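Long-range contacts in alginate lyase (Aplysia kurodai, PDB 5GMT), which cleaves the glycosidic bonds of the brown-seaweed polysaccharide alginate by elimination, with specificity for polymannuronate: residues T15-S20 with F268-P273; A92-Y97 with S195-I200. All blocks are in the same frame, centred on the assembly; numbering follows the deposited sequence.

Contact 1 (T15-S20 with F268-P273); sequences TVWSLS and FQILTP
The carbonyl oxygen of Ile270 is held by two N-H groups from successive residues. Val16 N gives the stronger bond, 2.9 Å to Ile270 O, arriving nearly along the C=O axis (C=O...N angle 163°), while Trp17 N adds a weak one at 3.4 Å to the same oxygen. Two residues facing one is the signature of a classic beta bulge. The backbone of Val16 makes it, its psi of -22° taking it out of the extended form, and the antiparallel pairing shifts by one residue between Thr15-Leu271 and Trp17-Ile270. Beyond the bulge the pairing is regular: Ile270 N returns a nearly straight bond of 2.8 Å to Trp17 O, and Leu19 and Phe268 exchange both of their backbone bonds, in each of which the N-H comes from above the carbonyl plane.

Trp17, Leu19, Phe268 and Ile270 share one face of the sheet. With CG anti to its backbone N (chi1 170°), the indole of Trp17 lays its six-membered ring along the partner strand, reaching from Ile270 to Phe268: Trp17 CH2 lies 3.5 Å from Phe268 CB, and Trp17 CE3 3.7 Å from Ile270 CG1. Phe268 points the same way as the indole, side by side with it. Leu19 also lies alongside Phe268, CB to CB 4.0 Å, and its carbonyl oxygen sits in plane at the edge of the phenyl ring. Outside the pair of strands, His34 stacks on the indole and its backbone O accepts a hydrogen bond from Trp17 NE1, while Phe35 meets Phe268 edge-to-face. On the other face, Thr15 OG1 approaches Leu271 CD2 at 3.4 Å. The hydrogen bonds between the two segments are thus all backbone to backbone, while most of the aromatic and apolar contact lies on the face of Trp17 and Phe268.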
ATOM      1  N   THR A  15      -4.860  -0.430  18.884  1.00 17.22           N
ATOM      2  CA  THR A  15      -5.244   0.379  17.733  1.00 18.22           C
ATOM      3  C   THR A  15      -4.904   1.837  18.009  1.00 17.67           C
ATOM      4  O   THR A  15      -5.403   2.416  18.969  1.00 25.01           O
ATOM      5  CB  THR A  15      -6.747   0.229  17.411  1.00 20.02           C
ATOM      6  OG1 THR A  15      -7.028  -1.134  17.083  1.00 24.34           O
ATOM      7  CG2 THR A  15      -7.132   1.104  16.243  1.00 19.69           C
ATOM      8  N   VAL A  16      -4.040   2.430  17.189  1.00 12.73           N
ATOM      9  CA  VAL A  16      -3.615   3.806  17.420  1.00 14.90           C
ATOM     10  C   VAL A  16      -4.358   4.790  16.512  1.00 16.59           C
ATOM     11  O   VAL A  16      -4.473   5.962  16.841  1.00 15.28           O
ATOM     12  CB  VAL A  16      -2.079   3.978  17.239  1.00 15.54           C
ATOM     13  CG1 VAL A  16      -1.337   3.129  18.271  1.00 16.52           C
ATOM     14  CG2 VAL A  16      -1.638   3.604  15.835  1.00 12.49           C
ATOM     15  N   TRP A  17      -4.889   4.301  15.392  1.00 11.38           N
ATOM     16  CA  TRP A  17      -5.646   5.136  14.469  1.00 10.90           C
ATOM     17  C   TRP A  17      -6.628   4.294  13.666  1.00  9.14           C
ATOM     18  O   TRP A  17      -6.339   3.161  13.324  1.00 11.58           O
ATOM     19  CB  TRP A  17      -4.693   5.890  13.530  1.00 11.24           C
ATOM     20  CG  TRP A  17      -5.357   6.615  12.381  1.00 12.56           C
ATOM     21  CD1 TRP A  17      -5.872   7.888  12.384  1.00 12.95           C
ATOM     22  CD2 TRP A  17      -5.549   6.111  11.055  1.00 11.38           C
ATOM     23  NE1 TRP A  17      -6.382   8.195  11.142  1.00 11.69           N
ATOM     24  CE2 TRP A  17      -6.188   7.122  10.309  1.00 10.68           C
ATOM     25  CE3 TRP A  17      -5.246   4.901  10.429  1.00 13.42           C
ATOM     26  CZ2 TRP A  17      -6.537   6.953   8.977  1.00  9.76           C
ATOM     27  CZ3 TRP A  17      -5.589   4.741   9.103  1.00  9.38           C
ATOM     28  CH2 TRP A  17      -6.227   5.761   8.393  1.00  8.70           C
ATOM     29  N   SER A  18      -7.799   4.852  13.386  1.00 11.28           N
ATOM     30  CA  SER A  18      -8.739   4.204  12.479  1.00  7.94           C
ATOM     31  C   SER A  18      -9.521   5.250  11.700  1.00  8.63           C
ATOM     32  O   SER A  18      -9.596   6.414  12.101  1.00  9.51           O
ATOM     33  CB  SER A  18      -9.700   3.282  13.238  1.00 14.20           C
ATOM     34  OG  SER A  18     -10.583   4.030  14.057  1.00 14.85           O
ATOM     35  N   LEU A  19     -10.100   4.823  10.582  1.00 10.01           N
ATOM     36  CA  LEU A  19     -10.961   5.682   9.786  1.00 10.77           C
ATOM     37  C   LEU A  19     -12.041   4.816   9.154  1.00 10.16           C
ATOM     38  O   LEU A  19     -11.788   4.077   8.208  1.00  9.88           O
ATOM     39  CB  LEU A  19     -10.144   6.443   8.728  1.00  8.06           C
ATOM     40  CG  LEU A  19     -10.837   7.550   7.925  1.00  8.59           C
ATOM     41  CD1 LEU A  19      -9.836   8.612   7.499  1.00  9.20           C
ATOM     42  CD2 LEU A  19     -11.580   6.993   6.700  1.00  9.75           C
ATOM     43  N   SER A  20     -13.252   4.893   9.702  1.00  9.05           N
ATOM     44  CA  SER A  20     -14.340   4.020   9.281  1.00  9.77           C
ATOM     45  C   SER A  20     -14.906   4.459   7.950  1.00 10.77           C
ATOM     46  O   SER A  20     -15.139   3.636   7.062  1.00 13.74           O
ATOM     47  CB  SER A  20     -15.466   4.005  10.327  1.00 12.56           C
ATOM     48  OG  SER A  20     -14.949   3.696  11.604  1.00 13.83           O
ATOM     49  N   PHE A 268     -10.352   1.670   7.593  1.00  8.53           N
ATOM     50  CA  PHE A 268      -8.908   1.764   7.838  1.00  9.88           C
ATOM     51  C   PHE A 268      -8.576   1.573   9.314  1.00 10.04           C
ATOM     52  O   PHE A 268      -9.277   2.090  10.182  1.00  9.88           O
ATOM     53  CB  PHE A 268      -8.372   3.128   7.396  1.00 10.00           C
ATOM     54  CG  PHE A 268      -8.390   3.352   5.917  1.00 10.49           C
ATOM     55  CD1 PHE A 268      -7.272   3.058   5.146  1.00  7.77           C
ATOM     56  CD2 PHE A 268      -9.514   3.877   5.293  1.00  9.41           C
ATOM     57  CE1 PHE A 268      -7.292   3.269   3.782  1.00  5.55           C
ATOM     58  CE2 PHE A 268      -9.525   4.104   3.929  1.00  7.21           C
ATOM     59  CZ  PHE A 268      -8.405   3.806   3.174  1.00  9.89           C
ATOM     60  N   GLN A 269      -7.487   0.863   9.600  1.00 10.56           N
ATOM     61  CA  GLN A 269      -6.977   0.735  10.969  1.00  7.87           C
ATOM     62  C   GLN A 269      -5.461   0.606  10.967  1.00  9.04           C
ATOM     63  O   GLN A 269      -4.896  -0.079  10.114  1.00  7.64           O
ATOM     64  CB  GLN A 269      -7.538  -0.495  11.680  1.00 11.93           C
ATOM     65  CG  GLN A 269      -9.031  -0.672  11.696  1.00 19.27           C
ATOM     66  CD  GLN A 269      -9.404  -2.002  12.328  1.00 23.47           C
ATOM     67  OE1 GLN A 269      -8.909  -2.349  13.401  1.00 26.52           O
ATOM     68  NE2 GLN A 269     -10.251  -2.762  11.650  1.00 32.71           N
ATOM     69  N   ILE A 270      -4.814   1.235  11.938  1.00  9.03           N
ATOM     70  CA  ILE A 270      -3.401   0.986  12.163  1.00  9.44           C
ATOM     71  C   ILE A 270      -3.229   0.551  13.605  1.00 11.79           C
ATOM     72  O   ILE A 270      -3.616   1.272  14.537  1.00 11.85           O
ATOM     73  CB  ILE A 270      -2.533   2.222  11.853  1.00 11.04           C
ATOM     74  CG1 ILE A 270      -2.513   2.479  10.344  1.00  8.35           C
ATOM     75  CG2 ILE A 270      -1.118   2.013  12.349  1.00  6.71           C
ATOM     76  CD1 ILE A 270      -1.728   3.725   9.940  1.00  9.54           C
ATOM     77  N   LEU A 271      -2.689  -0.651  13.779  1.00  7.81           N
ATOM     78  CA  LEU A 271      -2.365  -1.181  15.101  1.00 11.47           C
ATOM     79  C   LEU A 271      -0.865  -1.281  15.286  1.00 14.40           C
ATOM     80  O   LEU A 271      -0.120  -1.365  14.305  1.00  8.64           O
ATOM     81  CB  LEU A 271      -2.986  -2.567  15.309  1.00 12.07           C
ATOM     82  CG  LEU A 271      -4.492  -2.678  15.107  1.00 14.33           C
ATOM     83  CD1 LEU A 271      -4.802  -3.013  13.654  1.00 12.52           C
ATOM     84  CD2 LEU A 271      -5.045  -3.743  16.044  1.00 18.93           C
ATOM     85  N   THR A 272      -0.427  -1.296  16.545  1.00 11.56           N
ATOM     86  CA  THR A 272       0.990  -1.459  16.851  1.00  9.08           C
ATOM     87  C   THR A 272       1.200  -2.650  17.781  1.00 13.67           C
ATOM     88  O   THR A 272       1.127  -2.502  18.998  1.00 14.94           O
ATOM     89  CB  THR A 272       1.585  -0.198  17.514  1.00 10.43           C
ATOM     90  OG1 THR A 272       0.814   0.138  18.675  1.00 14.05           O
ATOM     91  CG2 THR A 272       1.580   0.988  16.554  1.00 11.48           C
ATOM     92  N   PRO A 273       1.460  -3.835  17.208  1.00 12.31           N
ATOM     93  CA  PRO A 273       1.731  -5.010  18.039  1.00 10.47           C
ATOM     94  C   PRO A 273       3.139  -4.947  18.601  1.00 11.97           C
ATOM     95  O   PRO A 273       3.936  -4.106  18.177  1.00 12.36           O
ATOM     96  CB  PRO A 273       1.602  -6.172  17.058  1.00 14.28           C
ATOM     97  CG  PRO A 273       2.082  -5.572  15.744  1.00 15.17           C
ATOM     98  CD  PRO A 273       1.646  -4.118  15.769  1.00 12.12           C
TER

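Contact 2 (A92-Y97 with S195-I200); sequences AMILKY and SEEVHI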
ATOM      1  N   ALA A  92       6.930  -2.049  14.710  1.00  8.66           N
ATOM      2  CA  ALA A  92       5.945  -2.999  14.204  1.00 10.84           C
ATOM      3  C   ALA A  92       4.582  -2.324  14.049  1.00  9.44           C
ATOM      4  O   ALA A  92       4.138  -1.574  14.918  1.00  7.70           O
ATOM      5  CB  ALA A  92       5.842  -4.217  15.124  1.00 10.08           C
ATOM      6  N   MET A  93       3.922  -2.604  12.932  1.00  8.25           N
ATOM      7  CA  MET A  93       2.678  -1.937  12.624  1.00  9.87           C
ATOM      8  C   MET A  93       1.800  -2.871  11.804  1.00 10.80           C
ATOM      9  O   MET A  93       2.302  -3.639  10.985  1.00  9.34           O
ATOM     10  CB  MET A  93       2.981  -0.644  11.859  1.00 13.95           C
ATOM     11  CG  MET A  93       1.993   0.471  11.992  1.00 14.88           C
ATOM     12  SD  MET A  93       2.561   1.911  11.061  1.00  9.54           S
ATOM     13  CE  MET A  93       3.434   2.812  12.335  1.00  8.25           C
ATOM     14  N   ILE A  94       0.492  -2.812  12.034  1.00 10.10           N
ATOM     15  CA  ILE A  94      -0.464  -3.525  11.202  1.00  9.10           C
ATOM     16  C   ILE A  94      -1.392  -2.520  10.532  1.00  8.67           C
ATOM     17  O   ILE A  94      -2.005  -1.698  11.203  1.00  9.89           O
ATOM     18  CB  ILE A  94      -1.322  -4.528  12.015  1.00  7.13           C
ATOM     19  CG1 ILE A  94      -0.447  -5.584  12.696  1.00 10.01           C
ATOM     20  CG2 ILE A  94      -2.358  -5.197  11.121  1.00  6.73           C
ATOM     21  CD1 ILE A  94      -1.253  -6.540  13.583  1.00 11.39           C
ATOM     22  N   LEU A  95      -1.474  -2.570   9.210  1.00  7.60           N
ATOM     23  CA  LEU A  95      -2.442  -1.754   8.480  1.00  5.50           C
ATOM     24  C   LEU A  95      -3.586  -2.633   8.029  1.00  6.33           C
ATOM     25  O   LEU A  95      -3.351  -3.691   7.457  1.00  8.46           O
ATOM     26  CB  LEU A  95      -1.794  -1.102   7.260  1.00  9.05           C
ATOM     27  CG  LEU A  95      -2.734  -0.368   6.304  1.00  7.79           C
ATOM     28  CD1 LEU A  95      -3.329   0.850   7.000  1.00  8.07           C
ATOM     29  CD2 LEU A  95      -2.006   0.056   5.022  1.00  6.27           C
ATOM     30  N   LYS A  96      -4.819  -2.201   8.272  1.00  6.03           N
ATOM     31  CA  LYS A  96      -5.984  -2.924   7.765  1.00  7.65           C
ATOM     32  C   LYS A  96      -6.843  -1.962   6.985  1.00  7.26           C
ATOM     33  O   LYS A  96      -6.938  -0.806   7.357  1.00  7.06           O
ATOM     34  CB  LYS A  96      -6.812  -3.521   8.899  1.00 11.41           C
ATOM     35  CG  LYS A  96      -6.094  -4.555   9.739  1.00 10.06           C
ATOM     36  CD  LYS A  96      -7.029  -5.155  10.775  1.00 15.64           C
ATOM     37  CE  LYS A  96      -6.283  -6.115  11.672  1.00 22.68           C
ATOM     38  NZ  LYS A  96      -7.193  -6.782  12.652  1.00 28.78           N
ATOM     39  N   TYR A  97      -7.472  -2.439   5.914  1.00  6.80           N
ATOM     40  CA  TYR A  97      -8.514  -1.677   5.245  1.00  7.49           C
ATOM     41  C   TYR A  97      -9.329  -2.621   4.386  1.00  8.82           C
ATOM     42  O   TYR A  97      -8.871  -3.712   4.061  1.00  8.21           O
ATOM     43  CB  TYR A  97      -7.949  -0.533   4.394  1.00  6.36           C
ATOM     44  CG  TYR A  97      -6.957  -0.915   3.313  1.00  6.37           C
ATOM     45  CD1 TYR A  97      -5.591  -0.925   3.576  1.00  7.85           C
ATOM     46  CD2 TYR A  97      -7.379  -1.248   2.029  1.00  5.75           C
ATOM     47  CE1 TYR A  97      -4.656  -1.259   2.578  1.00  7.52           C
ATOM     48  CE2 TYR A  97      -6.459  -1.580   1.028  1.00  8.95           C
ATOM     49  CZ  TYR A  97      -5.096  -1.583   1.312  1.00  7.58           C
ATOM     50  OH  TYR A  97      -4.176  -1.909   0.324  1.00  7.75           O
ATOM     51  N   SER A 195      -5.041  -7.110   5.348  1.00  4.81           N
ATOM     52  CA  SER A 195      -4.172  -6.762   6.465  1.00  5.83           C
ATOM     53  C   SER A 195      -2.722  -6.866   6.040  1.00  7.07           C
ATOM     54  O   SER A 195      -2.349  -7.776   5.304  1.00  8.33           O
ATOM     55  CB  SER A 195      -4.447  -7.651   7.694  1.00  8.74           C
ATOM     56  OG  SER A 195      -4.121  -9.003   7.454  1.00 13.79           O
ATOM     57  N   GLU A 196      -1.913  -5.905   6.485  1.00  5.05           N
ATOM     58  CA  GLU A 196      -0.486  -5.937   6.219  1.00  4.52           C
ATOM     59  C   GLU A 196       0.219  -5.693   7.532  1.00  7.66           C
ATOM     60  O   GLU A 196       0.125  -4.601   8.087  1.00  7.13           O
ATOM     61  CB  GLU A 196      -0.068  -4.886   5.186  1.00  4.28           C
ATOM     62  CG  GLU A 196       1.431  -4.974   4.827  1.00  5.01           C
ATOM     63  CD  GLU A 196       1.933  -3.802   3.995  1.00  7.34           C
ATOM     64  OE1 GLU A 196       1.517  -2.654   4.266  1.00  9.15           O
ATOM     65  OE2 GLU A 196       2.751  -4.027   3.069  1.00  7.02           O
ATOM     66  N   GLU A 197       0.901  -6.719   8.031  1.00  6.30           N
ATOM     67  CA  GLU A 197       1.630  -6.635   9.279  1.00  5.47           C
ATOM     68  C   GLU A 197       3.120  -6.569   8.985  1.00  6.16           C
ATOM     69  O   GLU A 197       3.663  -7.413   8.278  1.00  5.84           O
ATOM     70  CB  GLU A 197       1.323  -7.829  10.193  1.00  6.55           C
ATOM     71  CG  GLU A 197       2.140  -7.788  11.483  1.00  7.17           C
ATOM     72  CD  GLU A 197       1.607  -8.705  12.579  1.00 10.10           C
ATOM     73  OE1 GLU A 197       0.682  -9.493  12.311  1.00 10.79           O
ATOM     74  OE2 GLU A 197       2.126  -8.635  13.716  1.00 12.16           O
ATOM     75  N   VAL A 198       3.765  -5.536   9.511  1.00  6.55           N
ATOM     76  CA  VAL A 198       5.153  -5.270   9.186  1.00  5.75           C
ATOM     77  C   VAL A 198       5.987  -5.178  10.449  1.00  6.39           C
ATOM     78  O   VAL A 198       5.670  -4.399  11.343  1.00  7.76           O
ATOM     79  CB  VAL A 198       5.314  -3.947   8.399  1.00  5.10           C
ATOM     80  CG1 VAL A 198       6.803  -3.663   8.139  1.00  8.44           C
ATOM     81  CG2 VAL A 198       4.538  -3.995   7.092  1.00  6.06           C
ATOM     82  N   HIS A 199       7.041  -5.983  10.526  1.00  4.12           N
ATOM     83  CA  HIS A 199       8.016  -5.864  11.608  1.00  6.89           C
ATOM     84  C   HIS A 199       9.357  -5.562  10.966  1.00  7.56           C
ATOM     85  O   HIS A 199       9.887  -6.383  10.214  1.00  5.48           O
ATOM     86  CB  HIS A 199       8.079  -7.148  12.452  1.00  7.51           C
ATOM     87  CG  HIS A 199       6.828  -7.414  13.231  1.00  9.52           C
ATOM     88  ND1 HIS A 199       6.824  -7.568  14.600  1.00  9.75           N
ATOM     89  CD2 HIS A 199       5.536  -7.516  12.835  1.00 10.01           C
ATOM     90  CE1 HIS A 199       5.585  -7.761  15.013  1.00 11.08           C
ATOM     91  NE2 HIS A 199       4.784  -7.743  13.962  1.00  9.39           N
ATOM     92  N   ILE A 200       9.906  -4.380  11.234  1.00  6.71           N
ATOM     93  CA  ILE A 200      11.120  -3.998  10.536  1.00  8.20           C
ATOM     94  C   ILE A 200      12.292  -4.718  11.179  1.00  7.85           C
ATOM     95  O   ILE A 200      12.192  -5.204  12.307  1.00 10.81           O
ATOM     96  CB  ILE A 200      11.343  -2.460  10.519  1.00  8.22           C
ATOM     97  CG1 ILE A 200      11.456  -1.884  11.931  1.00  8.75           C
ATOM     98  CG2 ILE A 200      10.220  -1.765   9.757  1.00 10.96           C
ATOM     99  CD1 ILE A 200      11.627  -0.348  11.908  1.00 10.91           C
TER
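Closest in are two side-chain meetings on the face bearing Ala92, Ile94, Glu197 and His199. Ala92 CB sits over the centre of the imidazole of His199, 3.6 Å from the ring centroid and 14° off its normal, a CH-pi contact. Ile94 and Glu197 lie side by side and point the same way, Ile94 CG1 3.6 Å from Glu197 CG and Ile94 CD1 3.7 Å from Glu197 CD. Extended, with CG anti to the backbone N (chi1 177°), Glu197 places OE2 close to the ring plane of His199, whose NE2 donates to the anti lone pair of Glu197 OE2 over 2.8 Å. Replacing Glu197 with an alanine would remove the acceptor for NE2 and the CG methylene and carboxylate lying along Ile94, and would probably loosen the rotation of the imidazole. Beneath these groups Met93 pairs with Val198, and Leu95 with Glu196, each through two backbone bonds; Val198 N to Met93 O, at 2.8 Å, runs nearly along the C=O axis. The two short strand segments run antiparallel, their directions 171° apart, in one sheet of a concanavalin-like beta sandwich. Further out, Ala276 N bonds to His199 ND1, so the ring accepts at one nitrogen and donates at the other, consistent with a neutral imidazole. Trp209 stacks on it. From the opposite face of the strand pair, Glu196 OE1 reaches Leu115 N, in strand 110-118 of the other sheet.

In the fold
Both contacts belong to one antiparallel sheet, in which strands 14-19, 261-272, 92-102 and 191-199 follow one another. Contact 2 is the buried one, centred about 10 Å from the middle of the chain; contact 1, about 15 Å out, is partly buried and joins the N-terminal strand to one near the C-terminus, with contact 2 nested, along the chain, inside the loop that contact 1 closes. The two inner strands are directly joined, Leu271 O to Ile94 N being 2.8 Å, a probable hydrogen bond. Contact 1, on the outer strand pair, is bulged and carries aromatic packing on one face; contact 2, deeper in the sheet, keeps regular pairing and holds a histidine-carboxylate bond, its histidine buried.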